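Local atomic coordinates of extracellular subtilisin-like serine proteinase (PDB entry 1SH7), a protein that probably cleaves peptide bonds as a calcium-dependent, cold-adapted, secreted serine endopeptidase of the subtilisin family, the chain here being its catalytic part. Residues S172-G177 / V195-P200; A227-L232 / K267-L272; M127-G132 / T165-V170; S110-V115 / S139-A144. All coordinates share one frame; numbering follows the deposited sequence. Where two conformers were deposited one is given.

Contact 1 (S172-G177 / V195-P200). With CA (calcium ion), chain C.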
loop_
_atom_site.group_PDB
_atom_site.type_symbol
_atom_site.label_atom_id
_atom_site.label_comp_id
_atom_site.label_asym_id
_atom_site.label_seq_id
_atom_site.Cartn_x
_atom_site.Cartn_y
_atom_site.Cartn_z
ATOM N N SER A 172 2.437 2.981 -14.897
ATOM C CA SER A 172 3.588 3.393 -14.055
ATOM C C SER A 172 3.347 3.334 -12.532
ATOM O O SER A 172 4.223 3.605 -11.727
ATOM C CB SER A 172 4.120 4.755 -14.497
ATOM O OG SER A 172 3.164 5.755 -14.266
ATOM N N GLY A 173 2.145 2.932 -12.166
ATOM C CA GLY A 173 1.797 2.644 -10.802
ATOM C C GLY A 173 2.256 1.255 -10.467
ATOM O O GLY A 173 2.505 0.440 -11.347
ATOM N N VAL A 174 2.383 0.993 -9.167
ATOM C CA VAL A 174 2.679 -0.325 -8.669
ATOM C C VAL A 174 1.381 -0.893 -8.148
ATOM O O VAL A 174 0.868 -0.446 -7.111
ATOM C CB VAL A 174 3.721 -0.296 -7.545
ATOM C CG1 VAL A 174 4.026 -1.711 -7.101
ATOM C CG2 VAL A 174 5.018 0.436 -7.985
ATOM N N THR A 175 0.844 -1.860 -8.896
ATOM C CA THR A 175 -0.501 -2.402 -8.719
ATOM C C THR A 175 -0.393 -3.754 -8.010
ATOM O O THR A 175 0.350 -4.645 -8.439
ATOM C CB THR A 175 -1.147 -2.573 -10.089
ATOM O OG1 THR A 175 -1.216 -1.294 -10.756
ATOM C CG2 THR A 175 -2.616 -3.070 -9.980
ATOM N N VAL A 176 -1.132 -3.901 -6.929
ATOM C CA VAL A 176 -0.885 -4.944 -5.953
ATOM C C VAL A 176 -2.056 -5.886 -5.810
ATOM O O VAL A 176 -3.159 -5.464 -5.458
ATOM C CB VAL A 176 -0.626 -4.326 -4.554
ATOM C CG1 VAL A 176 -0.247 -5.455 -3.548
ATOM C CG2 VAL A 176 0.434 -3.249 -4.636
ATOM N N GLY A 177 -1.821 -7.161 -6.111
ATOM C CA GLY A 177 -2.742 -8.238 -5.784
ATOM C C GLY A 177 -2.511 -8.805 -4.394
ATOM O O GLY A 177 -1.521 -8.494 -3.703
ATOM N N VAL A 195 -1.170 -6.183 -12.954
ATOM C CA VAL A 195 -0.773 -6.409 -11.560
ATOM C C VAL A 195 0.754 -6.598 -11.527
ATOM O O VAL A 195 1.268 -7.472 -12.196
ATOM C CB VAL A 195 -1.433 -7.694 -10.988
ATOM C CG1 VAL A 195 -0.906 -8.021 -9.601
ATOM C CG2 VAL A 195 -2.958 -7.585 -11.012
ATOM N N ASP A 196 1.460 -5.786 -10.743
ATOM C CA ASP A 196 2.913 -5.808 -10.703
ATOM C C ASP A 196 3.469 -6.844 -9.746
ATOM O O ASP A 196 4.520 -7.394 -10.004
ATOM C CB ASP A 196 3.462 -4.453 -10.282
ATOM C CG ASP A 196 3.182 -3.357 -11.301
ATOM O OD1 ASP A 196 3.915 -3.252 -12.306
ATOM O OD2 ASP A 196 2.269 -2.550 -11.174
ATOM N N LEU A 197 2.761 -7.082 -8.646
ATOM C CA LEU A 197 3.173 -8.077 -7.634
ATOM C C LEU A 197 2.049 -8.335 -6.639
ATOM O O LEU A 197 1.066 -7.589 -6.605
ATOM C CB LEU A 197 4.457 -7.644 -6.890
ATOM C CG LEU A 197 4.350 -6.637 -5.732
ATOM C CD1 LEU A 197 5.661 -6.416 -5.003
ATOM C CD2 LEU A 197 3.844 -5.310 -6.277
ATOM N N PHE A 198 2.218 -9.390 -5.839
ATOM C CA PHE A 198 1.298 -9.779 -4.792
ATOM C C PHE A 198 1.879 -9.367 -3.439
ATOM O O PHE A 198 3.097 -9.339 -3.250
ATOM C CB PHE A 198 1.111 -11.318 -4.779
ATOM C CG PHE A 198 0.307 -11.840 -5.948
ATOM C CD1 PHE A 198 0.939 -12.366 -7.082
ATOM C CD2 PHE A 198 -1.070 -11.789 -5.931
ATOM C CE1 PHE A 198 0.210 -12.809 -8.157
ATOM C CE2 PHE A 198 -1.801 -12.238 -7.030
ATOM C CZ PHE A 198 -1.156 -12.751 -8.133
ATOM N N ALA A 199 1.009 -9.118 -2.469
ATOM C CA ALA A 199 1.436 -8.940 -1.085
ATOM C C ALA A 199 0.327 -9.494 -0.159
ATOM O O ALA A 199 -0.795 -9.700 -0.608
ATOM C CB ALA A 199 1.672 -7.439 -0.817
ATOM N N PRO A 200 0.629 -9.722 1.127
ATOM C CA PRO A 200 -0.389 -10.166 2.085
ATOM C C PRO A 200 -1.659 -9.306 2.125
ATOM O O PRO A 200 -1.592 -8.095 2.381
ATOM C CB PRO A 200 0.363 -10.112 3.422
ATOM C CG PRO A 200 1.782 -10.412 3.051
ATOM C CD PRO A 200 1.953 -9.601 1.761
HETATM CA CA CA C . 2.777 -1.205 -13.050
HETATM O O HOH W 1 0.376 -0.693 -12.938
HETATM O O HOH W 2 5.010 -0.584 -12.780
HETATM O O HOH W 3 3.813 -1.772 -15.301
HETATM O O HOH W 4 1.584 -3.054 -13.964
#
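Thr175 and Asp196 meet where two parallel strands, the last pair of the seven-stranded parallel sheet of the subtilisin-type catalytic domain, begin beside a calcium site. Metal binding dominates this end. Asp196 grips the calcium ion through both carboxylate oxygens, OD1 at 2.5 Å and OD2 at 2.4 Å, while the carbonyl oxygen of Gly173 adds a third protein oxygen; Pro171 O and four waters complete the shell. OD2 is shared, because its anti lone pair also accepts the backbone N-H of Thr175 (N to OD2 2.8 Å, 165°), so two bonds to the metal and one to the strand hold the rotation of the carboxylate. A metal-bound water donates to Thr175 OG1, which is also hydrogen-bonded to Ala168 O.

Among backbone bonds, the carbonyl oxygen of Thr175 accepts from two successive residues, Asp196 N at 2.8 Å and, weakly, Leu197 N. The ladder then runs on through Gly177 N to Leu197 O and Ala199 N to Gly177 O (2.9 Å). The axes of the two short strands diverge by 54°.

Apolar packing splits between two faces. Leu197 CG sits between its own N and carbonyl carbon (chi1 81°), and its CD2 meets Val174 CG1 at 3.7 Å; on the same face Val176 CG1 touches Ala199 CB, under helix 219-236. The other face carries Phe198, whose ring lies obliquely beside Gly177, a residue with no side chain to oppose it, with ring atom CD2 3.7 Å from Gly177 C.

Contact 2 (A227-L232 / K267-L272)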
loop_
_atom_site.group_PDB
_atom_site.type_symbol
_atom_site.label_atom_id
_atom_site.label_comp_id
_atom_site.label_asym_id
_atom_site.label_seq_id
_atom_site.Cartn_x
_atom_site.Cartn_y
_atom_site.Cartn_z
ATOM N N ALA A 227 3.421 -0.244 0.149
ATOM C CA ALA A 227 3.766 1.135 0.479
ATOM C C ALA A 227 4.718 1.205 1.671
ATOM O O ALA A 227 5.613 2.041 1.714
ATOM C CB ALA A 227 2.542 1.919 0.780
ATOM N N GLY A 228 4.479 0.334 2.653
ATOM C CA GLY A 228 5.343 0.189 3.810
ATOM C C GLY A 228 6.760 -0.131 3.371
ATOM O O GLY A 228 7.723 0.497 3.819
ATOM N N VAL A 229 6.893 -1.079 2.462
ATOM C CA VAL A 229 8.210 -1.492 1.995
ATOM C C VAL A 229 8.881 -0.401 1.116
ATOM O O VAL A 229 10.089 -0.159 1.227
ATOM C CB VAL A 229 8.125 -2.852 1.264
ATOM C CG1 VAL A 229 9.423 -3.161 0.539
ATOM C CG2 VAL A 229 7.810 -3.977 2.256
ATOM N N ALA A 230 8.113 0.240 0.249
ATOM C CA ALA A 230 8.559 1.454 -0.439
ATOM C C ALA A 230 9.153 2.473 0.554
ATOM O O ALA A 230 10.178 3.043 0.274
ATOM C CB ALA A 230 7.397 2.085 -1.217
ATOM N N ALA A 231 8.551 2.638 1.733
ATOM C CA ALA A 231 9.052 3.594 2.741
ATOM C C ALA A 231 10.397 3.117 3.307
ATOM O O ALA A 231 11.324 3.903 3.522
ATOM C CB ALA A 231 8.048 3.777 3.859
ATOM N N LEU A 232 10.528 1.810 3.464
ATOM C CA LEU A 232 11.791 1.207 3.880
ATOM C C LEU A 232 12.871 1.449 2.824
ATOM O O LEU A 232 13.994 1.812 3.151
ATOM C CB LEU A 232 11.653 -0.302 4.128
ATOM C CG LEU A 232 10.647 -0.824 5.167
ATOM C CD1 LEU A 232 10.628 -2.330 5.220
ATOM C CD2 LEU A 232 10.916 -0.270 6.552
ATOM N N LYS A 267 5.401 -12.815 -8.497
ATOM C CA LYS A 267 6.245 -12.036 -7.610
ATOM C C LYS A 267 5.500 -11.703 -6.332
ATOM O O LYS A 267 4.393 -11.228 -6.379
ATOM C CB LYS A 267 6.681 -10.739 -8.273
ATOM C CG LYS A 267 7.569 -10.957 -9.541
ATOM C CD LYS A 267 8.215 -9.646 -9.950
ATOM C CE LYS A 267 8.872 -9.723 -11.349
ATOM N NZ LYS A 267 7.894 -9.798 -12.480
ATOM N N LEU A 268 6.141 -11.965 -5.198
ATOM C CA LEU A 268 5.598 -11.694 -3.892
ATOM C C LEU A 268 6.503 -10.686 -3.157
ATOM O O LEU A 268 7.749 -10.789 -3.169
ATOM C CB LEU A 268 5.513 -13.005 -3.102
ATOM C CG LEU A 268 4.970 -12.968 -1.675
ATOM C CD1 LEU A 268 3.520 -12.588 -1.696
ATOM C CD2 LEU A 268 5.199 -14.295 -0.954
ATOM N N LEU A 269 5.873 -9.742 -2.481
ATOM C CA LEU A 269 6.587 -8.671 -1.766
ATOM C C LEU A 269 7.608 -9.199 -0.799
ATOM O O LEU A 269 7.342 -10.141 -0.055
ATOM C CB LEU A 269 5.576 -7.862 -0.976
ATOM C CG LEU A 269 5.679 -6.371 -0.668
ATOM C CD1 LEU A 269 5.203 -6.017 0.717
ATOM C CD2 LEU A 269 6.927 -5.618 -1.087
ATOM N N TYR A 270 8.781 -8.561 -0.813
ATOM C CA TYR A 270 9.897 -8.853 0.058
ATOM C C TYR A 270 10.462 -7.524 0.541
ATOM O O TYR A 270 10.684 -6.624 -0.248
ATOM C CB TYR A 270 10.959 -9.653 -0.699
ATOM C CG TYR A 270 12.159 -10.103 0.088
ATOM C CD1 TYR A 270 12.081 -11.162 0.994
ATOM C CD2 TYR A 270 13.414 -9.512 -0.126
ATOM C CE1 TYR A 270 13.224 -11.616 1.673
ATOM C CE2 TYR A 270 14.530 -9.950 0.543
ATOM C CZ TYR A 270 14.431 -11.018 1.453
ATOM O OH TYR A 270 15.563 -11.452 2.109
ATOM N N SER A 271 10.697 -7.428 1.843
ATOM C CA SER A 271 10.894 -6.144 2.506
ATOM C C SER A 271 12.373 -5.765 2.681
ATOM O O SER A 271 12.664 -4.633 3.070
ATOM C CB SER A 271 10.250 -6.186 3.887
ATOM O OG SER A 271 10.923 -7.108 4.748
ATOM N N LEU A 272 13.259 -6.723 2.422
ATOM C CA LEU A 272 14.665 -6.630 2.770
ATOM C C LEU A 272 15.541 -6.321 1.562
ATOM O O LEU A 272 15.143 -6.554 0.426
ATOM C CB LEU A 272 15.115 -7.940 3.418
ATOM C CG LEU A 272 14.362 -8.411 4.671
ATOM C CD1 LEU A 272 14.946 -9.739 5.225
ATOM C CD2 LEU A 272 14.415 -7.299 5.720
#
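The carbonyl oxygen of Tyr270 is held by the hydroxyl of Tyr233 and, next to that hydrogen bond, lies 3.8 Å from Val229 CG1, a methyl of helix 219-236. No hydrogen bond joins the two segments, and the contact is made by van der Waals packing. The Val229 side chain faces the 267-272 chain and meets Leu269 tip to tip: CG2 touches Leu269 CD1 at 3.7 Å, and CB lies 3.8 Å from Leu269 CD2. Both methyls of the leucine are thus used, in a side chain whose torsions (chi1 -148°, chi2 -142°) fall away from staggered values. The same Val229 CG2 also rests on Ser271 CB, 3.7 Å away. One turn further along the helix, Leu232 sets CD1 over the Ser271 carbonyl oxygen at 3.8 Å. Leu249 of helix 242-252 and Ile11 of helix 6-11 also pack on both Val229 and Leu269. Ser271 touches Asp12, a ligand of another calcium ion. The arrangement belongs to the subtilisin fold, in which the helix that starts near the predicted nucleophile, here Ser220, is buried and the chain returns across its flank after the last short strand.

Contact 3 (M127-G132 / T165-V170)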
loop_
_atom_site.group_PDB
_atom_site.type_symbol
_atom_site.label_atom_id
_atom_site.label_comp_id
_atom_site.label_asym_id
_atom_site.label_seq_id
_atom_site.Cartn_x
_atom_site.Cartn_y
_atom_site.Cartn_z
ATOM N N MET A 127 -3.034 4.313 -2.673
ATOM C CA MET A 127 -4.419 4.323 -3.116
ATOM C C MET A 127 -5.061 2.929 -3.024
ATOM O O MET A 127 -5.026 2.163 -3.958
ATOM C CB MET A 127 -4.515 4.866 -4.552
ATOM C CG MET A 127 -3.990 6.263 -4.682
ATOM S SD MET A 127 -4.251 6.918 -6.317
ATOM C CE MET A 127 -5.932 7.316 -6.198
ATOM N N SER A 128 -5.636 2.610 -1.876
ATOM C CA SER A 128 -6.325 1.364 -1.652
ATOM C C SER A 128 -7.795 1.554 -2.054
ATOM O O SER A 128 -8.684 1.489 -1.237
ATOM C CB SER A 128 -6.194 0.954 -0.191
ATOM O OG SER A 128 -4.986 0.252 0.035
ATOM N N LEU A 129 -8.030 1.773 -3.333
ATOM C CA LEU A 129 -9.341 2.194 -3.815
ATOM C C LEU A 129 -9.334 1.993 -5.324
ATOM O O LEU A 129 -8.272 1.955 -5.943
ATOM C CB LEU A 129 -9.639 3.658 -3.378
ATOM C CG LEU A 129 -8.835 4.777 -4.063
ATOM C CD1 LEU A 129 -9.490 5.146 -5.400
ATOM C CD2 LEU A 129 -8.664 6.042 -3.209
ATOM N N GLY A 130 -10.508 1.787 -5.914
ATOM C CA GLY A 130 -10.603 1.697 -7.352
ATOM C C GLY A 130 -12.047 1.581 -7.816
ATOM O O GLY A 130 -12.939 1.211 -7.068
ATOM N N GLY A 131 -12.275 1.889 -9.075
ATOM C CA GLY A 131 -13.589 1.727 -9.664
ATOM C C GLY A 131 -13.491 1.568 -11.164
ATOM O O GLY A 131 -12.464 1.099 -11.684
ATOM N N GLY A 132 -14.532 2.002 -11.873
ATOM C CA GLY A 132 -14.549 1.906 -13.325
ATOM C C GLY A 132 -13.391 2.633 -14.018
ATOM O O GLY A 132 -12.788 3.535 -13.457
ATOM N N THR A 165 -9.880 -1.677 -14.262
ATOM C CA THR A 165 -10.076 -0.899 -13.032
ATOM C C THR A 165 -9.128 0.296 -13.066
ATOM O O THR A 165 -7.964 0.138 -13.455
ATOM C CB THR A 165 -9.742 -1.775 -11.791
ATOM O OG1 THR A 165 -10.854 -2.617 -11.519
ATOM C CG2 THR A 165 -9.572 -0.925 -10.504
ATOM N N SER A 166 -9.621 1.487 -12.710
ATOM C CA SER A 166 -8.762 2.682 -12.483
ATOM C C SER A 166 -8.759 2.956 -10.971
ATOM O O SER A 166 -9.791 2.830 -10.361
ATOM C CB SER A 166 -9.347 3.924 -13.194
ATOM O OG SER A 166 -9.085 3.930 -14.580
ATOM N N PRO A 167 -7.654 3.393 -10.375
ATOM C CA PRO A 167 -6.377 3.614 -11.070
ATOM C C PRO A 167 -5.492 2.382 -11.267
ATOM O O PRO A 167 -4.431 2.569 -11.805
ATOM C CB PRO A 167 -5.650 4.574 -10.130
ATOM C CG PRO A 167 -6.100 4.160 -8.788
ATOM C CD PRO A 167 -7.589 3.838 -8.970
ATOM N N ALA A 168 -5.892 1.184 -10.856
ATOM C CA ALA A 168 -5.027 -0.021 -10.971
ATOM C C ALA A 168 -4.297 -0.196 -12.296
ATOM O O ALA A 168 -3.151 -0.691 -12.352
ATOM C CB ALA A 168 -5.845 -1.274 -10.718
ATOM N N ARG A 169 -4.974 0.144 -13.378
ATOM C CA ARG A 169 -4.438 -0.135 -14.693
ATOM C C ARG A 169 -3.332 0.827 -15.137
ATOM O O ARG A 169 -2.656 0.544 -16.114
ATOM C CB ARG A 169 -5.561 -0.182 -15.714
ATOM C CG ARG A 169 -6.212 1.160 -16.010
ATOM C CD ARG A 169 -7.323 1.005 -16.993
ATOM N NE ARG A 169 -7.807 2.277 -17.469
ATOM C CZ ARG A 169 -7.953 2.598 -18.740
ATOM N NH1 ARG A 169 -7.624 1.739 -19.714
ATOM N NH2 ARG A 169 -8.451 3.794 -19.037
ATOM N N VAL A 170 -3.121 1.935 -14.419
ATOM C CA VAL A 170 -2.064 2.912 -14.802
ATOM C C VAL A 170 -0.708 2.228 -14.860
ATOM O O VAL A 170 -0.191 1.792 -13.811
ATOM C CB VAL A 170 -1.999 4.087 -13.814
ATOM C CG1 VAL A 170 -0.756 4.967 -14.061
ATOM C CG2 VAL A 170 -3.246 4.950 -13.915
HETATM O O HOH W 5 -7.179 0.652 -8.190
HETATM O O HOH W 6 -12.490 4.927 -10.926
#
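A cis peptide bond joins Ser166 to Pro167, and on either side of it the chain leans on the glycine run Gly130 to Gly132. The oxygen of this cis linkage, Ser166 O, accepts Gly131 N at 3.0 Å with a nearly straight bond (166°), the donor lying almost on the extension of the carbonyl. The return bond, Ser166 N to Gly131 O, has the same length, but its donor is tilted 30° from the carbonyl plane. Together they form a single antiparallel hydrogen-bonded pair, the two loops touching briefly without becoming a sheet. Gly132 O comes within 3.5 Å of Ser166 CB, and a water bound to this oxygen makes a weak link to Ser166 O.

The proline ring packs on the other loop. Pro167 CD lies 3.6 Å from Leu129 O. Pro167 CG is approached by Met127 SD and Met127 CE, each at 4.1 Å; the bend at chi3 (78°) brings CE back beside the proline as well as SD. A second water accepts weakly from Ala168 N and donates to Leu129 O at 2.8 Å. Away from the interface, Ser166 OG bonds to Asp138 and Ser134 N, and Arg169 makes a salt bridge with Asp138.

In subtilases the Ser-Leu-Gly segment edges the substrate cleft; here Ser128 touches the bound phenylmethanesulfonic acid, and its carbonyl oxygen is hydrogen-bonded to His70. That the direct hydrogen bonds between the loops are all main chain to main chain is consistent with backbone shape, cis proline included, helping to position this edge of the pocket.

Contact 4 (S110-V115 / S139-A144)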
loop_
_atom_site.group_PDB
_atom_site.type_symbol
_atom_site.label_atom_id
_atom_site.label_comp_id
_atom_site.label_asym_id
_atom_site.label_seq_id
_atom_site.Cartn_x
_atom_site.Cartn_y
_atom_site.Cartn_z
ATOM N N SER A 110 -8.474 15.291 -6.939
ATOM C CA SER A 110 -8.026 16.416 -6.132
ATOM C C SER A 110 -7.027 15.937 -5.081
ATOM O O SER A 110 -6.034 16.615 -4.807
ATOM C CB SER A 110 -9.218 17.112 -5.436
ATOM O OG SER A 110 -10.064 17.736 -6.388
ATOM N N GLY A 111 -7.303 14.780 -4.481
ATOM C CA GLY A 111 -6.407 14.197 -3.502
ATOM C C GLY A 111 -5.077 13.820 -4.158
ATOM O O GLY A 111 -4.023 14.057 -3.578
ATOM N N VAL A 112 -5.139 13.252 -5.362
ATOM C CA VAL A 112 -3.923 12.824 -6.070
ATOM C C VAL A 112 -3.056 14.062 -6.395
ATOM O O VAL A 112 -1.856 14.084 -6.112
ATOM C CB VAL A 112 -4.274 12.016 -7.334
ATOM C CG1 VAL A 112 -3.049 11.775 -8.217
ATOM C CG2 VAL A 112 -4.971 10.710 -6.951
ATOM N N ASP A 113 -3.676 15.089 -6.962
ATOM C CA ASP A 113 -3.032 16.365 -7.267
ATOM C C ASP A 113 -2.445 17.018 -6.004
ATOM O O ASP A 113 -1.368 17.620 -6.044
ATOM C CB ASP A 113 -4.050 17.335 -7.884
ATOM C CG ASP A 113 -4.425 16.991 -9.310
ATOM O OD1 ASP A 113 -5.332 17.704 -9.833
ATOM O OD2 ASP A 113 -3.879 16.071 -9.994
ATOM N N TRP A 114 -3.160 16.910 -4.887
ATOM C CA TRP A 114 -2.699 17.486 -3.630
ATOM C C TRP A 114 -1.396 16.848 -3.149
ATOM O O TRP A 114 -0.493 17.522 -2.644
ATOM C CB TRP A 114 -3.787 17.335 -2.558
ATOM C CG TRP A 114 -3.486 18.052 -1.311
ATOM C CD1 TRP A 114 -3.881 19.312 -0.981
ATOM C CD2 TRP A 114 -2.679 17.588 -0.215
ATOM N NE1 TRP A 114 -3.424 19.635 0.269
ATOM C CE2 TRP A 114 -2.674 18.601 0.758
ATOM C CE3 TRP A 114 -2.005 16.399 0.064
ATOM C CZ2 TRP A 114 -2.010 18.465 1.980
ATOM C CZ3 TRP A 114 -1.334 16.276 1.264
ATOM C CH2 TRP A 114 -1.330 17.301 2.193
ATOM N N VAL A 115 -1.316 15.538 -3.304
ATOM C CA VAL A 115 -0.081 14.809 -2.967
ATOM C C VAL A 115 1.059 15.262 -3.887
ATOM O O VAL A 115 2.143 15.595 -3.411
ATOM C CB VAL A 115 -0.296 13.278 -3.034
ATOM C CG1 VAL A 115 1.003 12.545 -3.017
ATOM C CG2 VAL A 115 -1.212 12.806 -1.877
ATOM N N SER A 139 -4.814 9.797 -15.686
ATOM C CA SER A 139 -3.927 10.899 -16.070
ATOM C C SER A 139 -3.387 11.663 -14.858
ATOM O O SER A 139 -2.192 12.009 -14.807
ATOM C CB SER A 139 -4.642 11.832 -17.062
ATOM O OG SER A 139 -4.881 11.117 -18.262
ATOM N N ALA A 140 -4.229 11.893 -13.865
ATOM C CA ALA A 140 -3.794 12.530 -12.619
ATOM C C ALA A 140 -2.764 11.673 -11.872
ATOM O O ALA A 140 -1.791 12.205 -11.339
ATOM C CB ALA A 140 -4.990 12.797 -11.722
ATOM N N VAL A 141 -2.955 10.350 -11.850
ATOM C CA VAL A 141 -2.029 9.480 -11.146
ATOM C C VAL A 141 -0.721 9.456 -11.894
ATOM O O VAL A 141 0.346 9.607 -11.283
ATOM C CB VAL A 141 -2.612 8.074 -10.944
ATOM C CG1 VAL A 141 -1.563 7.086 -10.459
ATOM C CG2 VAL A 141 -3.749 8.176 -9.961
ATOM N N GLN A 142 -0.807 9.344 -13.214
ATOM C CA GLN A 142 0.380 9.349 -14.059
ATOM C C GLN A 142 1.184 10.617 -13.869
ATOM O O GLN A 142 2.418 10.575 -13.830
ATOM C CB GLN A 142 -0.034 9.188 -15.504
ATOM C CG GLN A 142 1.088 8.964 -16.476
ATOM C CD GLN A 142 0.522 8.390 -17.772
ATOM O OE1 GLN A 142 0.205 9.147 -18.685
ATOM N NE2 GLN A 142 0.327 7.047 -17.817
ATOM N N GLY A 143 0.481 11.740 -13.759
ATOM C CA GLY A 143 1.059 13.030 -13.481
ATOM C C GLY A 143 1.765 13.149 -12.139
ATOM O O GLY A 143 2.856 13.707 -12.069
ATOM N N ALA A 144 1.158 12.627 -11.075
ATOM C CA ALA A 144 1.752 12.667 -9.747
ATOM C C ALA A 144 3.018 11.811 -9.702
ATOM O O ALA A 144 4.008 12.194 -9.087
ATOM C CB ALA A 144 0.736 12.223 -8.703
HETATM O O HOH W 7 -1.456 14.821 -10.241
#
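With CG1 anti to the backbone N (chi1 170°), Val112 sends that methyl into the 139-144 helix, while Asp113, its CG anti to the carbonyl carbon (chi1 -73°), swings its carboxylate toward Ala140 of the same helix. Val112 CG1 does most of the touching. It settles among three residues on two successive turns, 3.8 Å from Ala144 CB and 4.1 Å from Ala140 CB, and it comes to 3.4 Å from the Ala140 carbonyl oxygen. Val141 approaches at about a right angle, its CG2 in reach of both methyls of the valine. Two of the three residues that receive Val112 are alanines, whose small side chains suit the close pairing: the axes of the two helical segments pass 9.0 Å apart and run almost parallel, at 9° to each other.

A polar bridge lies at the solvent side of this pairing. One water donates both to Asp113 OD2 (2.7 Å) and to Ala140 O (2.9 Å). That carbonyl oxygen already accepts the helix bond from Ala144 N, so the water is a second donor to the same oxygen. OD2 also lies 3.9 Å from the Ala140 methyl, alongside rather than bonded.

Both helices lie in beta-alpha-beta crossovers of the parallel sheet: helix 105-118 leads into strand 123-127, and helix 135-146 follows it and leads to strand 150-154. They lie side by side on one face of the sheet, with Phe151 of strand 150-154 beneath Val112, Val141 and Ala144.

How the contacts relate
Along the chain contacts 4 and 3 interleave, their segments alternating from 110 to 170; contact 1 then follows, and contact 2 comes last. All four lie in one catalytic domain, built round its parallel sheet. Contacts 3 and 4 have centres about 13 Å apart and share a packed layer, where Met127 reaches Val112 and Val141 of helices 105-118 and 135-146. Contact 3 joins contact 1, its centre about 11 Å away, through Ala168 and Thr175. Contact 1 touches contact 2 through backbone hydrogen bonds of Phe198 with Lys267 and Leu269. Contacts 2 and 4 are farthest apart, about 22 Å between centres; their helices pack at different parts of the sheet, with contacts 1 and 3 between them.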